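Local coordinates for cycloserine biosynthesis protein DcsG (Streptomyces lavendulae, PDB 6JIL), which catalyses the magnesium-requiring, ATP-dependent cyclisation of O-ureido-D-serine to the antibiotic D-cycloserine and belongs to the ATP-grasp family, at residues T81-P84 with L85-A89; Q148-Q151 with R152-E156; R223-E227 with D228-V232. All coordinates share one frame; numbering follows the deposited sequence.

The three contacts follow one another along the chain without touching, and each lies where a helix begins. Contact 1 opens helix 83-89, just after the short outer strand 78-79 of the parallel sheet. Contact 2 joins edge strand 148-151 of the four-stranded antiparallel sheet to helix 155-167, and contact 3 joins outer strand 220-223 of the five-stranded antiparallel sheet to helix 227-244. Their centres are about 33 Å (1 and 2), 26 Å (1 and 3) and 32 Å (2 and 3) apart. As in ATP-grasp enzymes generally, the nucleotide lies between the two antiparallel sheets, so contacts 2 and 3 belong to its two flanking halves; helix 227-244 also packs against helix 83-89.

Contact 1. Residues T81-P84 with L85-A89; sequences TPMP and LVRWA
Apolar contacts begin with Thr-81, whose CB lies 3.5 Å from Leu-85 CD1. The two side chains meet at a slant, and Leu-85 CG, turned anti to its own backbone N (chi1 -153°), carries the methyl back to the threonine. Buried Leu-85 also fills the interface with Leu-244, Leu-250 and Leu-272, a place suited to a branched aliphatic chain. Met-83, modelled as selenomethionine, runs alongside Val-86 in the same direction; its bent chain suits a buried niche against Cys-70 and Ser-74 of helix 63-76, but the spacing of its methyl from the valine is doubtful.

Backbone bonds define the first turn of helix 83-89. Val-86 N donates to Pro-82 O, Arg-87 N to Met-83 O (2.9 Å) and Trp-88 N to Pro-84 O. Pro-82 is the N-cap and Pro-84 falls in the opening turn, where proline is well tolerated, since a first-turn N-H has no acceptor within its own helix. With Thr-81 and Val-86 on Phe-53 of strand 50-55, this helix start sits between the parallel sheet and helix 227-244. Trp-88 leads away to that helix, meeting Ser-240, His-243 and Leu-244, and NE1 is hydrogen-bonded to Asp-97 OD1.

Polar and apolar groups mix at two places. Val-86 CG2 crosses Thr-81 at about a right angle, beside its hydroxyl oxygen. The Arg-87 guanidinium folds back over the first turn: Met-83 lies over one face, toward its rim, with CB 3.4 Å from NH2, while Pro-84 CA approaches obliquely.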
ATOM      1  N   THR A  81      -3.882   2.143 -13.963  1.00 20.78           N
ATOM      2  CA  THR A  81      -3.077   3.008 -13.107  1.00 20.33           C
ATOM      3  C   THR A  81      -1.843   3.314 -13.950  1.00 20.22           C
ATOM      4  O   THR A  81      -0.937   2.487 -14.046  1.00 18.99           O
ATOM      5  CB  THR A  81      -2.636   2.301 -11.802  1.00 19.67           C
ATOM      6  OG1 THR A  81      -1.949   1.082 -12.117  1.00 19.94           O
ATOM      7  CG2 THR A  81      -3.842   1.998 -10.926  1.00 19.95           C
ATOM      8  N   PRO A  82      -1.808   4.497 -14.597  1.00 21.14           N
ATOM      9  CA  PRO A  82      -0.678   4.906 -15.441  1.00 20.78           C
ATOM     10  C   PRO A  82       0.639   4.944 -14.679  1.00 20.39           C
ATOM     11  O   PRO A  82       0.647   5.094 -13.459  1.00 18.05           O
ATOM     12  CB  PRO A  82      -1.108   6.279 -15.956  1.00 20.93           C
ATOM     13  CG  PRO A  82      -2.002   6.784 -14.861  1.00 22.21           C
ATOM     14  CD  PRO A  82      -2.815   5.571 -14.524  1.00 20.30           C
HETATM   15  N   MSE A  83       1.744   4.824 -15.410  1.00 21.01           N
HETATM   16  CA  MSE A  83       3.075   4.797 -14.811  1.00 22.57           C
HETATM   17  C   MSE A  83       3.375   5.822 -13.726  1.00 21.67           C
HETATM   18  O   MSE A  83       3.883   5.460 -12.664  1.00 22.84           O
HETATM   19  CB  MSE A  83       4.138   4.853 -15.908  1.00 25.22           C
HETATM   20  CG  MSE A  83       4.174   3.585 -16.737  1.00 30.51           C
HETATM   21 SE   MSE A  83       4.668   2.028 -15.680  1.00 36.60          SE
HETATM   22  CE  MSE A  83       2.985   1.617 -14.861  1.00 38.28           C
ATOM     23  N   PRO A  84       3.073   7.111 -13.966  1.00 20.04           N
ATOM     24  CA  PRO A  84       3.368   8.081 -12.904  1.00 18.81           C
ATOM     25  C   PRO A  84       2.796   7.608 -11.565  1.00 18.31           C
ATOM     26  O   PRO A  84       3.486   7.634 -10.546  1.00 17.49           O
ATOM     27  CB  PRO A  84       2.706   9.361 -13.412  1.00 16.49           C
ATOM     28  CG  PRO A  84       2.855   9.233 -14.890  1.00 18.21           C
ATOM     29  CD  PRO A  84       2.475   7.781 -15.133  1.00 18.00           C
ATOM     30  N   LEU A  85       1.539   7.163 -11.587  1.00 17.07           N
ATOM     31  CA  LEU A  85       0.860   6.666 -10.388  1.00 16.84           C
ATOM     32  C   LEU A  85       1.579   5.435  -9.842  1.00 15.12           C
ATOM     33  O   LEU A  85       1.806   5.321  -8.643  1.00 15.66           O
ATOM     34  CB  LEU A  85      -0.590   6.279 -10.709  1.00 17.30           C
ATOM     35  CG  LEU A  85      -1.670   6.334  -9.616  1.00 18.24           C
ATOM     36  CD1 LEU A  85      -2.751   5.334  -9.963  1.00 14.31           C
ATOM     37  CD2 LEU A  85      -1.102   6.032  -8.246  1.00 16.72           C
ATOM     38  N   VAL A  86       1.930   4.509 -10.724  1.00 14.32           N
ATOM     39  CA  VAL A  86       2.613   3.292 -10.306  1.00 16.27           C
ATOM     40  C   VAL A  86       3.929   3.555  -9.574  1.00 17.68           C
ATOM     41  O   VAL A  86       4.128   3.058  -8.465  1.00 18.92           O
ATOM     42  CB  VAL A  86       2.883   2.362 -11.518  1.00 18.17           C
ATOM     43  CG1 VAL A  86       3.738   1.157 -11.088  1.00 15.78           C
ATOM     44  CG2 VAL A  86       1.555   1.887 -12.106  1.00 16.18           C
ATOM     45  N   ARG A  87       4.825   4.329 -10.180  1.00 17.76           N
ATOM     46  CA  ARG A  87       6.114   4.615  -9.551  1.00 20.18           C
ATOM     47  C   ARG A  87       5.939   5.302  -8.202  1.00 19.11           C
ATOM     48  O   ARG A  87       6.659   5.016  -7.243  1.00 19.67           O
ATOM     49  CB  ARG A  87       6.978   5.522 -10.439  1.00 21.89           C
ATOM     50  CG  ARG A  87       7.236   5.007 -11.841  1.00 25.46           C
ATOM     51  CD  ARG A  87       8.260   5.875 -12.570  1.00 27.17           C
ATOM     52  NE  ARG A  87       8.020   5.880 -14.013  1.00 32.94           N
ATOM     53  CZ  ARG A  87       7.212   6.736 -14.642  1.00 34.72           C
ATOM     54  NH1 ARG A  87       6.562   7.672 -13.960  1.00 35.22           N
ATOM     55  NH2 ARG A  87       7.035   6.643 -15.957  1.00 35.99           N
ATOM     56  N   TRP A  88       4.979   6.217  -8.148  1.00 18.11           N
ATOM     57  CA  TRP A  88       4.698   6.993  -6.946  1.00 17.45           C
ATOM     58  C   TRP A  88       4.049   6.155  -5.836  1.00 17.94           C
ATOM     59  O   TRP A  88       4.396   6.296  -4.659  1.00 16.10           O
ATOM     60  CB  TRP A  88       3.783   8.168  -7.308  1.00 16.58           C
ATOM     61  CG  TRP A  88       3.634   9.203  -6.229  1.00 16.43           C
ATOM     62  CD1 TRP A  88       4.561  10.128  -5.850  1.00 15.21           C
ATOM     63  CD2 TRP A  88       2.501   9.403  -5.378  1.00 14.43           C
ATOM     64  NE1 TRP A  88       4.079  10.887  -4.818  1.00 12.76           N
ATOM     65  CE2 TRP A  88       2.817  10.465  -4.505  1.00 14.30           C
ATOM     66  CE3 TRP A  88       1.250   8.786  -5.267  1.00 13.78           C
ATOM     67  CZ2 TRP A  88       1.928  10.928  -3.530  1.00 13.66           C
ATOM     68  CZ3 TRP A  88       0.363   9.245  -4.293  1.00 16.42           C
ATOM     69  CH2 TRP A  88       0.712  10.309  -3.437  1.00 13.90           C
ATOM     70  N   ALA A  89       3.123   5.278  -6.224  1.00 17.04           N
ATOM     71  CA  ALA A  89       2.392   4.450  -5.275  1.00 17.92           C
ATOM     72  C   ALA A  89       3.198   3.311  -4.688  1.00 18.84           C
ATOM     73  O   ALA A  89       2.870   2.818  -3.618  1.00 20.16           O
ATOM     74  CB  ALA A  89       1.121   3.897  -5.932  1.00 20.45           C
TER

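Contact 2. Residues Q148-Q151 with R152-E156; sequences QRYQ and RSLAE
The Tyr-150 ring is the flat group that crosses to the residues beyond the strand: Leu-154 CB comes to it obliquely, 4.2 Å from CD2. The two side chains cross at about a right angle. With CG anti to the carbonyl carbon (chi1 -56°), the ring is set beside Leu-154 and buried against helix 155-167, while the hydroxyl has a partner further on in His-161 ND1. The other flat group, the Gln-151 amide, lies at the exposed surface; its NE2 is 3.9 Å from Ser-153 OG, too distant to count as a bond. Both residues are exposed, so a glutamine and a serine suit these positions, where their polar ends can meet solvent.

What fixes the turn is backbone. Leu-154 N donates to Gln-151 O at 2.8 Å, nearly straight at hydrogen (163°), although the donor stands 41° out of the carbonyl plane and lies off the lone-pair directions. With Arg-152 and Ser-153 between them, this bond and the backbone angles fit a type I beta-turn, the tight link by which the edge strand passes into helix 155-167 on the side of the sheet where Tyr-150 lies. Leu-154 folds back over the same carbonyl, its CB 3.4 Å from Gln-151 O and its CD1 3.8 Å from Gln-151 N, which probably shields the backbone bond in part. It also holds the N-cap position, although its side chain has no acceptor for the helix N-H groups.

Strand 148-151 is the edge of its antiparallel sheet and pairs with strand 133-138, which carries the ATP-binding Lys-137. Arg-152 leads away from the turn, giving NE to Ala-131 O. Helix 155-167 then turns back along the sheet, with Ala-158 against the Tyr-150 ring and Ala-155 packed on helix 117-127.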
ATOM      1  N   GLN A 148      10.408  -3.775  11.016  1.00 21.17           N
ATOM      2  CA  GLN A 148      10.752  -4.159  12.380  1.00 24.43           C
ATOM      3  C   GLN A 148      10.562  -3.055  13.422  1.00 23.03           C
ATOM      4  O   GLN A 148      10.637  -1.861  13.122  1.00 20.96           O
ATOM      5  CB  GLN A 148      12.200  -4.674  12.446  1.00 27.88           C
ATOM      6  CG  GLN A 148      12.473  -5.893  11.568  1.00 36.05           C
ATOM      7  CD  GLN A 148      13.825  -6.545  11.845  1.00 40.77           C
ATOM      8  OE1 GLN A 148      14.303  -7.370  11.060  1.00 41.78           O
ATOM      9  NE2 GLN A 148      14.440  -6.185  12.968  1.00 42.88           N
ATOM     10  N   ARG A 149      10.339  -3.498  14.656  1.00 21.56           N
ATOM     11  CA  ARG A 149      10.116  -2.637  15.810  1.00 20.01           C
ATOM     12  C   ARG A 149      11.353  -2.646  16.712  1.00 18.99           C
ATOM     13  O   ARG A 149      11.946  -3.698  16.950  1.00 18.18           O
ATOM     14  CB  ARG A 149       8.894  -3.165  16.568  1.00 19.92           C
ATOM     15  CG  ARG A 149       8.523  -2.438  17.829  1.00 20.89           C
ATOM     16  CD  ARG A 149       7.311  -3.113  18.451  1.00 20.54           C
ATOM     17  NE  ARG A 149       6.819  -2.409  19.629  1.00 17.68           N
ATOM     18  CZ  ARG A 149       5.619  -2.609  20.159  1.00 17.06           C
ATOM     19  NH1 ARG A 149       4.793  -3.492  19.616  1.00 14.55           N
ATOM     20  NH2 ARG A 149       5.240  -1.913  21.218  1.00 18.00           N
ATOM     21  N   TYR A 150      11.744  -1.476  17.206  1.00 18.27           N
ATOM     22  CA  TYR A 150      12.913  -1.374  18.082  1.00 20.75           C
ATOM     23  C   TYR A 150      12.734  -0.403  19.245  1.00 21.57           C
ATOM     24  O   TYR A 150      12.068   0.627  19.111  1.00 21.55           O
ATOM     25  CB  TYR A 150      14.158  -0.902  17.310  1.00 20.00           C
ATOM     26  CG  TYR A 150      14.559  -1.731  16.112  1.00 19.51           C
ATOM     27  CD1 TYR A 150      14.003  -1.496  14.851  1.00 18.78           C
ATOM     28  CD2 TYR A 150      15.512  -2.741  16.236  1.00 17.62           C
ATOM     29  CE1 TYR A 150      14.394  -2.252  13.739  1.00 18.93           C
ATOM     30  CE2 TYR A 150      15.908  -3.496  15.144  1.00 18.14           C
ATOM     31  CZ  TYR A 150      15.351  -3.252  13.901  1.00 19.01           C
ATOM     32  OH  TYR A 150      15.763  -4.010  12.832  1.00 19.70           O
ATOM     33  N   GLN A 151      13.344  -0.735  20.378  1.00 23.92           N
ATOM     34  CA  GLN A 151      13.334   0.137  21.548  1.00 26.98           C
ATOM     35  C   GLN A 151      14.420   1.140  21.168  1.00 27.06           C
ATOM     36  O   GLN A 151      15.375   0.765  20.495  1.00 27.21           O
ATOM     37  CB  GLN A 151      13.743  -0.644  22.798  1.00 29.86           C
ATOM     38  CG  GLN A 151      12.698  -1.633  23.289  1.00 34.47           C
ATOM     39  CD  GLN A 151      13.259  -2.619  24.301  1.00 39.15           C
ATOM     40  OE1 GLN A 151      12.510  -3.344  24.960  1.00 42.75           O
ATOM     41  NE2 GLN A 151      14.583  -2.660  24.419  1.00 40.56           N
ATOM     42  N   ARG A 152      14.297   2.398  21.580  1.00 28.15           N
ATOM     43  CA  ARG A 152      15.295   3.392  21.187  1.00 29.59           C
ATOM     44  C   ARG A 152      16.740   3.068  21.548  1.00 30.34           C
ATOM     45  O   ARG A 152      17.671   3.620  20.956  1.00 32.17           O
ATOM     46  CB  ARG A 152      14.940   4.780  21.730  1.00 30.25           C
ATOM     47  CG  ARG A 152      15.025   4.940  23.233  1.00 30.57           C
ATOM     48  CD  ARG A 152      15.247   6.403  23.560  1.00 29.97           C
ATOM     49  NE  ARG A 152      14.349   7.246  22.784  1.00 31.54           N
ATOM     50  CZ  ARG A 152      14.713   8.366  22.167  1.00 32.46           C
ATOM     51  NH1 ARG A 152      15.967   8.794  22.230  1.00 32.29           N
ATOM     52  NH2 ARG A 152      13.823   9.052  21.469  1.00 32.14           N
ATOM     53  N   SER A 153      16.940   2.171  22.502  1.00 30.53           N
ATOM     54  CA  SER A 153      18.292   1.813  22.906  1.00 30.47           C
ATOM     55  C   SER A 153      18.953   0.904  21.877  1.00 30.02           C
ATOM     56  O   SER A 153      20.161   0.675  21.925  1.00 30.06           O
ATOM     57  CB  SER A 153      18.261   1.114  24.266  1.00 32.12           C
ATOM     58  OG  SER A 153      17.470  -0.067  24.215  1.00 35.98           O
ATOM     59  N   LEU A 154      18.155   0.392  20.945  1.00 29.07           N
ATOM     60  CA  LEU A 154      18.655  -0.516  19.917  1.00 29.47           C
ATOM     61  C   LEU A 154      18.979   0.181  18.599  1.00 28.57           C
ATOM     62  O   LEU A 154      18.677  -0.333  17.525  1.00 29.31           O
ATOM     63  CB  LEU A 154      17.624  -1.612  19.662  1.00 28.80           C
ATOM     64  CG  LEU A 154      17.209  -2.443  20.872  1.00 29.46           C
ATOM     65  CD1 LEU A 154      16.062  -3.360  20.481  1.00 27.90           C
ATOM     66  CD2 LEU A 154      18.402  -3.244  21.372  1.00 27.13           C
ATOM     67  N   ALA A 155      19.601   1.347  18.674  1.00 28.03           N
ATOM     68  CA  ALA A 155      19.938   2.082  17.464  1.00 28.60           C
ATOM     69  C   ALA A 155      20.934   1.334  16.571  1.00 29.43           C
ATOM     70  O   ALA A 155      20.728   1.216  15.363  1.00 28.71           O
ATOM     71  CB  ALA A 155      20.487   3.455  17.829  1.00 27.29           C
ATOM     72  N   GLU A 156      22.011   0.827  17.164  1.00 29.40           N
ATOM     73  CA  GLU A 156      23.029   0.124  16.396  1.00 29.13           C
ATOM     74  C   GLU A 156      22.434  -1.046  15.622  1.00 27.79           C
ATOM     75  O   GLU A 156      22.637  -1.157  14.414  1.00 26.88           O
ATOM     76  CB  GLU A 156      24.164  -0.345  17.317  1.00 31.77           C
ATOM     77  CG  GLU A 156      25.441  -0.766  16.590  1.00 34.42           C
ATOM     78  CD  GLU A 156      25.401  -2.207  16.115  1.00 37.03           C
ATOM     79  OE1 GLU A 156      26.319  -2.616  15.371  1.00 38.17           O
ATOM     80  OE2 GLU A 156      24.457  -2.932  16.493  1.00 38.61           O
TER

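Contact 3. Residues R223-E227 with D228-V232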
ATOM      1  N   ARG A 223     -15.152  -3.509   9.643  1.00 22.26           N
ATOM      2  CA  ARG A 223     -15.211  -2.355  10.524  1.00 24.63           C
ATOM      3  C   ARG A 223     -15.934  -1.215   9.822  1.00 24.50           C
ATOM      4  O   ARG A 223     -15.909  -1.103   8.599  1.00 24.91           O
ATOM      5  CB  ARG A 223     -13.797  -1.901  10.877  1.00 25.56           C
ATOM      6  CG  ARG A 223     -13.703  -0.970  12.069  1.00 31.02           C
ATOM      7  CD  ARG A 223     -13.667  -1.767  13.366  1.00 35.23           C
ATOM      8  NE  ARG A 223     -12.694  -1.215  14.305  1.00 40.02           N
ATOM      9  CZ  ARG A 223     -12.263  -1.846  15.394  1.00 42.42           C
ATOM     10  NH1 ARG A 223     -12.720  -3.061  15.686  1.00 44.23           N
ATOM     11  NH2 ARG A 223     -11.368  -1.271  16.188  1.00 41.45           N
ATOM     12  N   ASP A 224     -16.584  -0.367  10.594  1.00 27.39           N
ATOM     13  CA  ASP A 224     -17.270   0.771  10.009  1.00 29.79           C
ATOM     14  C   ASP A 224     -16.461   2.001  10.391  1.00 29.86           C
ATOM     15  O   ASP A 224     -16.449   2.405  11.554  1.00 30.20           O
ATOM     16  CB  ASP A 224     -18.683   0.865  10.561  1.00 32.51           C
ATOM     17  CG  ASP A 224     -19.698   1.118   9.481  1.00 37.73           C
ATOM     18  OD1 ASP A 224     -19.815   2.284   9.044  1.00 41.91           O
ATOM     19  OD2 ASP A 224     -20.362   0.144   9.055  1.00 38.64           O
ATOM     20  N   ALA A 225     -15.767   2.578   9.418  1.00 29.59           N
ATOM     21  CA  ALA A 225     -14.931   3.750   9.671  1.00 30.01           C
ATOM     22  C   ALA A 225     -15.792   4.945  10.045  1.00 29.76           C
ATOM     23  O   ALA A 225     -16.846   5.162   9.444  1.00 30.41           O
ATOM     24  CB  ALA A 225     -14.093   4.073   8.438  1.00 28.27           C
ATOM     25  N   ASP A 226     -15.355   5.718  11.036  1.00 29.72           N
ATOM     26  CA  ASP A 226     -16.123   6.886  11.441  1.00 31.33           C
ATOM     27  C   ASP A 226     -15.858   8.051  10.502  1.00 31.78           C
ATOM     28  O   ASP A 226     -15.008   7.959   9.611  1.00 30.51           O
ATOM     29  CB  ASP A 226     -15.823   7.286  12.895  1.00 32.48           C
ATOM     30  CG  ASP A 226     -14.345   7.441  13.177  1.00 36.46           C
ATOM     31  OD1 ASP A 226     -13.662   6.412  13.357  1.00 41.37           O
ATOM     32  OD2 ASP A 226     -13.858   8.590  13.223  1.00 38.43           O
ATOM     33  N   GLU A 227     -16.605   9.135  10.693  1.00 33.05           N
ATOM     34  CA  GLU A 227     -16.481  10.329   9.858  1.00 33.87           C
ATOM     35  C   GLU A 227     -15.055  10.843   9.720  1.00 31.39           C
ATOM     36  O   GLU A 227     -14.585  11.090   8.613  1.00 30.38           O
ATOM     37  CB  GLU A 227     -17.372  11.443  10.407  1.00 36.75           C
ATOM     38  CG  GLU A 227     -18.846  11.216  10.150  1.00 44.20           C
ATOM     39  CD  GLU A 227     -19.726  12.262  10.805  1.00 48.53           C
ATOM     40  OE1 GLU A 227     -20.936  12.299  10.484  1.00 50.99           O
ATOM     41  OE2 GLU A 227     -19.213  13.039  11.644  1.00 50.02           O
ATOM     42  N   ASP A 228     -14.377  11.001  10.849  1.00 30.21           N
ATOM     43  CA  ASP A 228     -13.009  11.497  10.860  1.00 30.64           C
ATOM     44  C   ASP A 228     -12.073  10.651  10.022  1.00 29.52           C
ATOM     45  O   ASP A 228     -11.272  11.179   9.249  1.00 30.15           O
ATOM     46  CB  ASP A 228     -12.487  11.553  12.291  1.00 33.00           C
ATOM     47  CG  ASP A 228     -13.112  12.676  13.089  1.00 36.95           C
ATOM     48  OD1 ASP A 228     -13.022  12.631  14.338  1.00 39.76           O
ATOM     49  OD2 ASP A 228     -13.682  13.604  12.466  1.00 36.53           O
ATOM     50  N   GLN A 229     -12.174   9.336  10.177  1.00 27.19           N
ATOM     51  CA  GLN A 229     -11.318   8.427   9.439  1.00 24.53           C
ATOM     52  C   GLN A 229     -11.585   8.538   7.945  1.00 24.36           C
ATOM     53  O   GLN A 229     -10.648   8.644   7.149  1.00 23.12           O
ATOM     54  CB  GLN A 229     -11.535   6.997   9.936  1.00 22.82           C
ATOM     55  CG  GLN A 229     -11.190   6.819  11.406  1.00 21.23           C
ATOM     56  CD  GLN A 229     -11.400   5.399  11.890  1.00 23.82           C
ATOM     57  OE1 GLN A 229     -12.500   4.855  11.791  1.00 22.64           O
ATOM     58  NE2 GLN A 229     -10.344   4.790  12.424  1.00 22.71           N
ATOM     59  N   ARG A 230     -12.862   8.541   7.570  1.00 23.29           N
ATOM     60  CA  ARG A 230     -13.230   8.648   6.165  1.00 22.93           C
ATOM     61  C   ARG A 230     -12.825  10.011   5.634  1.00 21.04           C
ATOM     62  O   ARG A 230     -12.430  10.150   4.474  1.00 19.86           O
ATOM     63  CB  ARG A 230     -14.733   8.424   5.995  1.00 25.97           C
ATOM     64  CG  ARG A 230     -15.160   7.023   6.380  1.00 30.89           C
ATOM     65  CD  ARG A 230     -16.608   6.741   6.030  1.00 36.68           C
ATOM     66  NE  ARG A 230     -17.547   7.406   6.923  1.00 41.49           N
ATOM     67  CZ  ARG A 230     -18.867   7.284   6.828  1.00 46.19           C
ATOM     68  NH1 ARG A 230     -19.398   6.520   5.875  1.00 45.85           N
ATOM     69  NH2 ARG A 230     -19.660   7.924   7.684  1.00 46.56           N
ATOM     70  N   ALA A 231     -12.905  11.017   6.496  1.00 18.87           N
ATOM     71  CA  ALA A 231     -12.519  12.367   6.113  1.00 18.76           C
ATOM     72  C   ALA A 231     -11.018  12.425   5.805  1.00 17.53           C
ATOM     73  O   ALA A 231     -10.601  13.030   4.819  1.00 17.82           O
ATOM     74  CB  ALA A 231     -12.868  13.341   7.226  1.00 17.37           C
ATOM     75  N   VAL A 232     -10.207  11.788   6.645  1.00 15.52           N
ATOM     76  CA  VAL A 232      -8.770  11.789   6.429  1.00 14.09           C
ATOM     77  C   VAL A 232      -8.426  10.963   5.190  1.00 16.75           C
ATOM     78  O   VAL A 232      -7.654  11.403   4.337  1.00 19.00           O
ATOM     79  CB  VAL A 232      -8.010  11.237   7.664  1.00 12.31           C
ATOM     80  CG1 VAL A 232      -6.560  10.951   7.305  1.00 10.39           C
ATOM     81  CG2 VAL A 232      -8.056  12.249   8.796  1.00  6.57           C
TER
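Gln-229 and Asp-226 stand at about a right angle as side chains, yet their amide and carboxylate planes are only 18° apart. Between them Gln-229 OE1 takes the backbone N-H of Asp-226 at 3.1 Å, in the carbonyl plane and on a lone pair. Asp-226 is the N-cap of helix 227-244 and Gln-229 is three residues on, which makes this the N3-to-N-cap half of the capping-box pattern; glutamine is long enough to reach back over the first turn. The very short approach of the two side-chain ends is doubtful.

Asp-226 and Asp-228 approach each other at an oblique angle. Their carboxylates are turned 79° against each other, with Asp-226 OD2 3.4 Å from Asp-228 CB and 4.3 Å from Asp-228 OD1.

Arg-230 lies back over the start of the helix, its CG 3.8 Å from Ala-225 CB, where a small buried methyl fits beneath the aliphatic arm. A bend at chi3 (-74°) then brings the guanidinium beside the chain: Ala-225 O is over one face, while Asp-226 O and Glu-227 CG are at the edge. The Glu-227 side chain runs obliquely to that of Arg-230, its carboxylate plane nearly parallel to the guanidinium. Arg-230 also packs on Leu-189 and Tyr-196, strand residues of the adjoining sheet. Two backbone bonds complete the turn, from Arg-230 N to Asp-226 O (3.0 Å) and from Ala-231 N to Glu-227 O (2.7 Å).

Three successive acids at a helix N-terminus would probably be favoured by the partial positive charge of its opening turn, which would offset the repulsion between Asp-226 and Asp-228. Arg-230 may balance the charge of Glu-227, but only at long range, since Glu-227 OE1 is 5.3 Å from Arg-230 NH2. The firm polar link at this helix end is the bond from the N-cap N-H to Gln-229.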